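Local coordinates for adhesion and penetration protein autotransporter (Haemophilus influenzae, PDB 3SYJ), which promotes adherence to and invasion of host cells by binding a host cell structure, mediates bacterial aggregation, and is probably a serine protease, at residues I68-F82 with H92-Y104. Sequence-based numbering, arbitrary orientation.
Sequences IVSVAHNVGYTDVDF and HRFTYKIVKRNNY
Ile98 CD1 sits over one face of the Tyr77 ring, 3.9 Å from its centroid. This is a CH-pi contact. Tyr77 CG lies between its backbone N and carbonyl carbon (chi1 77°), and this brings the ring end nearer to residues 92-104. Ile68 CD1 reaches the same methyl from strand 67-69. Further along, the Phe82 and Tyr96 rings meet with their planes 59° apart. Tyr96 CD2 lies at the edge of the Phe82 ring, 3.8 Å from Phe82 CD2. Val80 CG2 packs on Tyr96 CB.

Strands 79-80 and 96-100 join these two apolar patches in antiparallel register. Val80 and Tyr96 form a hydrogen-bonded pair, with both bonds made. Asp79 and Lys97 form the adjacent non-hydrogen-bonded pair. Ile98 N adds a bond of 2.9 Å to Thr78 O, and comes from above that carbonyl plane.

Toward the polar edge, the CG2 methyl of Thr95 lies against the Asp79 carboxylate, 3.5 Å from Asp79 CG. Beyond the bridges, a water bridges the two segments, accepting from Phe82 N and donating to Phe94 O. At the other end, the Arg101 guanidinium stands at 82° to the Tyr77 ring. Its NH1 gives a weak bond to Asn74 O at 3.2 Å. NH1 also makes a weak bond to a water that lies 2.8 Å from Ala72 O. The strongest polar partner of the Arg101 side chain is Ile329, outside the two segments.

The contact belongs to the S6 peptidase part of the passenger domain. His73, beside Asn74, is hydrogen-bonded to Asp115 and touches Ser218, consistent with a Ser-His-Asp triad. Strand 96-100 is the middle of a three-stranded antiparallel sheet, between 79-80 and 120-121. Leu121 of strand 120-121 touches Ile68, Val80 and Tyr96, while helix 332-335 packs on Val99.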
loop_
_atom_site.group_PDB
_atom_site.type_symbol
_atom_site.label_atom_id
_atom_site.label_comp_id
_atom_site.label_asym_id
_atom_site.label_seq_id
_atom_site.Cartn_x
_atom_site.Cartn_y
_atom_site.Cartn_z
ATOM N N ILE A 68 -28.686 22.293 -57.930
ATOM C CA ILE A 68 -29.089 20.895 -57.911
ATOM C C ILE A 68 -29.242 20.399 -59.334
ATOM O O ILE A 68 -29.139 21.175 -60.292
ATOM C CB ILE A 68 -30.415 20.691 -57.163
ATOM C CG1 ILE A 68 -31.501 21.607 -57.737
ATOM C CG2 ILE A 68 -30.220 20.935 -55.675
ATOM C CD1 ILE A 68 -32.877 21.353 -57.162
ATOM N N VAL A 69 -29.478 19.100 -59.474
ATOM C CA VAL A 69 -29.688 18.491 -60.785
ATOM C C VAL A 69 -30.895 17.565 -60.720
ATOM O O VAL A 69 -31.126 16.906 -59.705
ATOM C CB VAL A 69 -28.446 17.721 -61.261
ATOM C CG1 VAL A 69 -28.288 16.413 -60.497
ATOM C CG2 VAL A 69 -28.531 17.454 -62.747
ATOM N N SER A 70 -31.674 17.538 -61.796
ATOM C CA SER A 70 -32.873 16.707 -61.880
ATOM C C SER A 70 -33.343 16.687 -63.329
ATOM O O SER A 70 -32.664 17.227 -64.196
ATOM C CB SER A 70 -33.974 17.255 -60.968
ATOM O OG SER A 70 -35.046 16.341 -60.842
ATOM N N VAL A 71 -34.489 16.064 -63.602
ATOM C CA VAL A 71 -35.044 16.080 -64.958
ATOM C C VAL A 71 -35.971 17.287 -65.157
ATOM O O VAL A 71 -36.661 17.717 -64.228
ATOM C CB VAL A 71 -35.803 14.750 -65.322
ATOM C CG1 VAL A 71 -34.827 13.588 -65.512
ATOM C CG2 VAL A 71 -36.863 14.410 -64.280
ATOM N N ALA A 72 -35.979 17.830 -66.372
ATOM C CA ALA A 72 -36.856 18.949 -66.707
ATOM C C ALA A 72 -38.332 18.623 -66.507
ATOM O O ALA A 72 -39.118 19.495 -66.127
ATOM C CB ALA A 72 -36.613 19.411 -68.137
ATOM N N HIS A 73 -38.723 17.376 -66.764
ATOM C CA HIS A 73 -40.142 17.039 -66.706
ATOM C C HIS A 73 -40.692 17.057 -65.282
ATOM O O HIS A 73 -41.902 17.022 -65.074
ATOM C CB HIS A 73 -40.482 15.749 -67.490
ATOM C CG HIS A 73 -40.300 14.474 -66.721
ATOM N ND1 HIS A 73 -39.318 13.555 -67.031
ATOM C CD2 HIS A 73 -41.004 13.940 -65.695
ATOM C CE1 HIS A 73 -39.411 12.520 -66.214
ATOM N NE2 HIS A 73 -40.422 12.732 -65.389
ATOM N N ASN A 74 -39.802 17.142 -64.301
ATOM C CA ASN A 74 -40.232 17.420 -62.938
ATOM C C ASN A 74 -40.577 18.895 -62.859
ATOM O O ASN A 74 -39.777 19.709 -62.382
ATOM C CB ASN A 74 -39.135 17.079 -61.930
ATOM C CG ASN A 74 -39.035 15.589 -61.658
ATOM O OD1 ASN A 74 -40.010 14.855 -61.803
ATOM N ND2 ASN A 74 -37.855 15.139 -61.254
ATOM N N VAL A 75 -41.772 19.235 -63.333
ATOM C CA VAL A 75 -42.139 20.624 -63.581
ATOM C C VAL A 75 -42.865 21.284 -62.419
ATOM O O VAL A 75 -43.185 22.467 -62.486
ATOM C CB VAL A 75 -43.032 20.745 -64.843
ATOM C CG1 VAL A 75 -42.281 20.281 -66.071
ATOM C CG2 VAL A 75 -44.315 19.949 -64.660
ATOM N N GLY A 76 -43.114 20.531 -61.354
ATOM C CA GLY A 76 -43.928 21.030 -60.257
ATOM C C GLY A 76 -43.226 21.531 -59.000
ATOM O O GLY A 76 -43.692 22.490 -58.374
ATOM N N TYR A 77 -42.126 20.892 -58.609
ATOM C CA TYR A 77 -41.489 21.228 -57.336
ATOM C C TYR A 77 -40.808 22.586 -57.417
ATOM O O TYR A 77 -40.284 22.950 -58.454
ATOM C CB TYR A 77 -40.518 20.130 -56.877
ATOM C CG TYR A 77 -39.184 20.089 -57.586
ATOM C CD1 TYR A 77 -37.994 20.122 -56.862
ATOM C CD2 TYR A 77 -39.105 19.982 -58.974
ATOM C CE1 TYR A 77 -36.761 20.066 -57.500
ATOM C CE2 TYR A 77 -37.874 19.924 -59.623
ATOM C CZ TYR A 77 -36.703 19.970 -58.880
ATOM O OH TYR A 77 -35.470 19.922 -59.503
ATOM N N THR A 78 -40.832 23.336 -56.323
ATOM C CA THR A 78 -40.296 24.696 -56.323
ATOM C C THR A 78 -39.199 24.883 -55.284
ATOM O O THR A 78 -38.647 25.971 -55.152
ATOM C CB THR A 78 -41.404 25.715 -56.032
ATOM O OG1 THR A 78 -42.050 25.365 -54.801
ATOM C CG2 THR A 78 -42.426 25.704 -57.141
ATOM N N ASP A 79 -38.889 23.823 -54.547
ATOM C CA ASP A 79 -37.898 23.900 -53.480
ATOM C C ASP A 79 -37.415 22.520 -53.062
ATOM O O ASP A 79 -38.027 21.504 -53.406
ATOM C CB ASP A 79 -38.475 24.647 -52.273
ATOM C CG ASP A 79 -39.834 24.127 -51.857
ATOM O OD1 ASP A 79 -39.965 22.904 -51.650
ATOM O OD2 ASP A 79 -40.773 24.941 -51.730
ATOM N N VAL A 80 -36.308 22.485 -52.327
ATOM C CA VAL A 80 -35.778 21.230 -51.812
ATOM C C VAL A 80 -35.341 21.419 -50.373
ATOM O O VAL A 80 -35.148 22.548 -49.923
ATOM C CB VAL A 80 -34.579 20.720 -52.646
ATOM C CG1 VAL A 80 -35.047 20.243 -54.020
ATOM C CG2 VAL A 80 -33.518 21.799 -52.784
ATOM N N ASP A 81 -35.192 20.322 -49.640
ATOM C CA ASP A 81 -34.585 20.402 -48.317
ATOM C C ASP A 81 -33.707 19.191 -48.063
ATOM O O ASP A 81 -33.758 18.218 -48.809
ATOM C CB ASP A 81 -35.637 20.593 -47.209
ATOM C CG ASP A 81 -36.653 19.472 -47.156
ATOM O OD1 ASP A 81 -36.669 18.620 -48.074
ATOM O OD2 ASP A 81 -37.447 19.450 -46.194
ATOM N N PHE A 82 -32.906 19.253 -47.007
ATOM C CA PHE A 82 -31.871 18.260 -46.774
ATOM C C PHE A 82 -31.793 17.894 -45.307
ATOM O O PHE A 82 -32.381 18.564 -44.464
ATOM C CB PHE A 82 -30.514 18.801 -47.227
ATOM C CG PHE A 82 -30.482 19.234 -48.665
ATOM C CD1 PHE A 82 -30.179 18.328 -49.668
ATOM C CD2 PHE A 82 -30.752 20.550 -49.011
ATOM C CE1 PHE A 82 -30.150 18.724 -50.997
ATOM C CE2 PHE A 82 -30.728 20.954 -50.329
ATOM C CZ PHE A 82 -30.421 20.037 -51.328
ATOM N N HIS A 92 -34.600 22.236 -37.363
ATOM C CA HIS A 92 -34.793 23.465 -38.125
ATOM C C HIS A 92 -34.499 23.253 -39.604
ATOM O O HIS A 92 -33.683 23.970 -40.201
ATOM C CB HIS A 92 -33.897 24.574 -37.576
ATOM C CG HIS A 92 -34.259 25.001 -36.191
ATOM N ND1 HIS A 92 -35.063 26.090 -35.935
ATOM C CD2 HIS A 92 -33.949 24.469 -34.987
ATOM C CE1 HIS A 92 -35.222 26.219 -34.630
ATOM N NE2 HIS A 92 -34.557 25.249 -34.032
ATOM N N ARG A 93 -35.160 22.265 -40.202
ATOM C CA ARG A 93 -34.958 22.010 -41.620
ATOM C C ARG A 93 -35.269 23.276 -42.429
ATOM O O ARG A 93 -36.211 24.012 -42.128
ATOM C CB ARG A 93 -35.785 20.817 -42.095
ATOM C CG ARG A 93 -35.152 20.096 -43.272
ATOM C CD ARG A 93 -36.043 18.985 -43.810
ATOM N NE ARG A 93 -35.919 17.746 -43.048
ATOM C CZ ARG A 93 -36.926 17.170 -42.402
ATOM N NH1 ARG A 93 -38.140 17.715 -42.425
ATOM N NH2 ARG A 93 -36.721 16.043 -41.739
ATOM N N PHE A 94 -34.454 23.535 -43.440
ATOM C CA PHE A 94 -34.559 24.774 -44.192
ATOM C C PHE A 94 -35.075 24.517 -45.603
ATOM O O PHE A 94 -34.655 23.569 -46.265
ATOM C CB PHE A 94 -33.201 25.469 -44.228
ATOM C CG PHE A 94 -33.239 26.850 -44.807
ATOM C CD1 PHE A 94 -33.699 27.920 -44.057
ATOM C CD2 PHE A 94 -32.797 27.082 -46.098
ATOM C CE1 PHE A 94 -33.734 29.197 -44.593
ATOM C CE2 PHE A 94 -32.823 28.347 -46.636
ATOM C CZ PHE A 94 -33.295 29.413 -45.881
ATOM N N THR A 95 -35.993 25.363 -46.056
ATOM C CA THR A 95 -36.549 25.235 -47.391
ATOM C C THR A 95 -35.741 26.062 -48.382
ATOM O O THR A 95 -35.804 27.294 -48.372
ATOM C CB THR A 95 -38.033 25.664 -47.416
ATOM O OG1 THR A 95 -38.773 24.891 -46.455
ATOM C CG2 THR A 95 -38.637 25.444 -48.796
ATOM N N TYR A 96 -34.952 25.389 -49.216
ATOM C CA TYR A 96 -34.188 26.069 -50.252
ATOM C C TYR A 96 -35.052 26.229 -51.495
ATOM O O TYR A 96 -35.556 25.243 -52.021
ATOM C CB TYR A 96 -32.914 25.286 -50.586
ATOM C CG TYR A 96 -31.937 25.238 -49.433
ATOM C CD1 TYR A 96 -31.064 26.294 -49.192
ATOM C CD2 TYR A 96 -31.897 24.146 -48.580
ATOM C CE1 TYR A 96 -30.185 26.262 -48.123
ATOM C CE2 TYR A 96 -31.024 24.098 -47.524
ATOM C CZ TYR A 96 -30.172 25.163 -47.296
ATOM O OH TYR A 96 -29.309 25.111 -46.238
ATOM N N LYS A 97 -35.216 27.464 -51.967
ATOM C CA LYS A 97 -36.101 27.749 -53.101
ATOM C C LYS A 97 -35.391 27.803 -54.446
ATOM O O LYS A 97 -34.338 28.414 -54.578
ATOM C CB LYS A 97 -36.826 29.082 -52.898
ATOM C CG LYS A 97 -37.681 29.161 -51.651
ATOM C CD LYS A 97 -38.154 30.593 -51.402
ATOM C CE LYS A 97 -38.885 30.713 -50.069
ATOM N NZ LYS A 97 -39.351 32.105 -49.813
ATOM N N ILE A 98 -35.995 27.181 -55.450
ATOM C CA ILE A 98 -35.526 27.284 -56.824
ATOM C C ILE A 98 -35.837 28.679 -57.375
ATOM O O ILE A 98 -36.987 29.121 -57.342
ATOM C CB ILE A 98 -36.204 26.212 -57.714
ATOM C CG1 ILE A 98 -35.668 24.814 -57.372
ATOM C CG2 ILE A 98 -36.012 26.526 -59.196
ATOM C CD1 ILE A 98 -36.492 23.671 -57.952
ATOM N N VAL A 99 -34.816 29.369 -57.877
ATOM C CA VAL A 99 -34.987 30.710 -58.424
ATOM C C VAL A 99 -34.794 30.698 -59.933
ATOM O O VAL A 99 -35.122 31.661 -60.619
ATOM C CB VAL A 99 -33.999 31.715 -57.791
ATOM C CG1 VAL A 99 -34.182 31.743 -56.281
ATOM C CG2 VAL A 99 -32.561 31.359 -58.145
ATOM N N LYS A 100 -34.255 29.601 -60.443
ATOM C CA LYS A 100 -34.031 29.444 -61.870
ATOM C C LYS A 100 -33.861 27.958 -62.154
ATOM O O LYS A 100 -33.010 27.306 -61.548
ATOM C CB LYS A 100 -32.787 30.223 -62.284
ATOM C CG LYS A 100 -32.465 30.157 -63.757
ATOM C CD LYS A 100 -33.560 30.805 -64.576
ATOM C CE LYS A 100 -33.098 31.022 -66.002
ATOM N NZ LYS A 100 -34.227 31.326 -66.915
ATOM N N ARG A 101 -34.676 27.425 -63.065
ATOM C CA ARG A 101 -34.711 25.986 -63.340
ATOM C C ARG A 101 -33.571 25.524 -64.235
ATOM O O ARG A 101 -33.095 24.397 -64.112
ATOM C CB ARG A 101 -36.045 25.587 -63.978
ATOM C CG ARG A 101 -37.258 26.039 -63.191
ATOM C CD ARG A 101 -38.447 25.128 -63.425
ATOM N NE ARG A 101 -39.206 24.994 -62.190
ATOM C CZ ARG A 101 -39.382 23.855 -61.529
ATOM N NH1 ARG A 101 -38.888 22.714 -61.989
ATOM N NH2 ARG A 101 -40.083 23.856 -60.415
ATOM N N ASN A 102 -33.142 26.399 -65.136
ATOM C CA ASN A 102 -32.133 26.058 -66.126
ATOM C C ASN A 102 -32.478 24.766 -66.858
ATOM O O ASN A 102 -31.704 23.812 -66.860
ATOM C CB ASN A 102 -30.743 25.975 -65.492
ATOM C CG ASN A 102 -30.266 27.321 -64.952
ATOM O OD1 ASN A 102 -30.302 28.329 -65.654
ATOM N ND2 ASN A 102 -29.817 27.336 -63.705
ATOM N N ASN A 103 -33.653 24.752 -67.478
ATOM C CA ASN A 103 -34.049 23.654 -68.347
ATOM C C ASN A 103 -33.163 23.623 -69.588
ATOM O O ASN A 103 -33.037 24.613 -70.304
ATOM C CB ASN A 103 -35.527 23.767 -68.737
ATOM C CG ASN A 103 -36.464 23.588 -67.549
ATOM O OD1 ASN A 103 -36.185 22.815 -66.635
ATOM N ND2 ASN A 103 -37.582 24.302 -67.563
ATOM N N TYR A 104 -32.533 22.479 -69.815
ATOM C CA TYR A 104 -31.660 22.260 -70.961
ATOM C C TYR A 104 -32.347 22.575 -72.291
ATOM O O TYR A 104 -33.502 22.216 -72.498
ATOM C CB TYR A 104 -31.242 20.799 -70.959
ATOM C CG TYR A 104 -30.036 20.468 -71.786
ATOM C CD1 TYR A 104 -28.760 20.558 -71.248
ATOM C CD2 TYR A 104 -30.172 20.015 -73.091
ATOM C CE1 TYR A 104 -27.653 20.226 -71.995
ATOM C CE2 TYR A 104 -29.071 19.682 -73.847
ATOM C CZ TYR A 104 -27.814 19.786 -73.295
ATOM O OH TYR A 104 -26.706 19.452 -74.043
HETATM O O HOH W 1 -39.023 22.036 -64.917
HETATM O O HOH W 2 -32.820 21.744 -45.617
#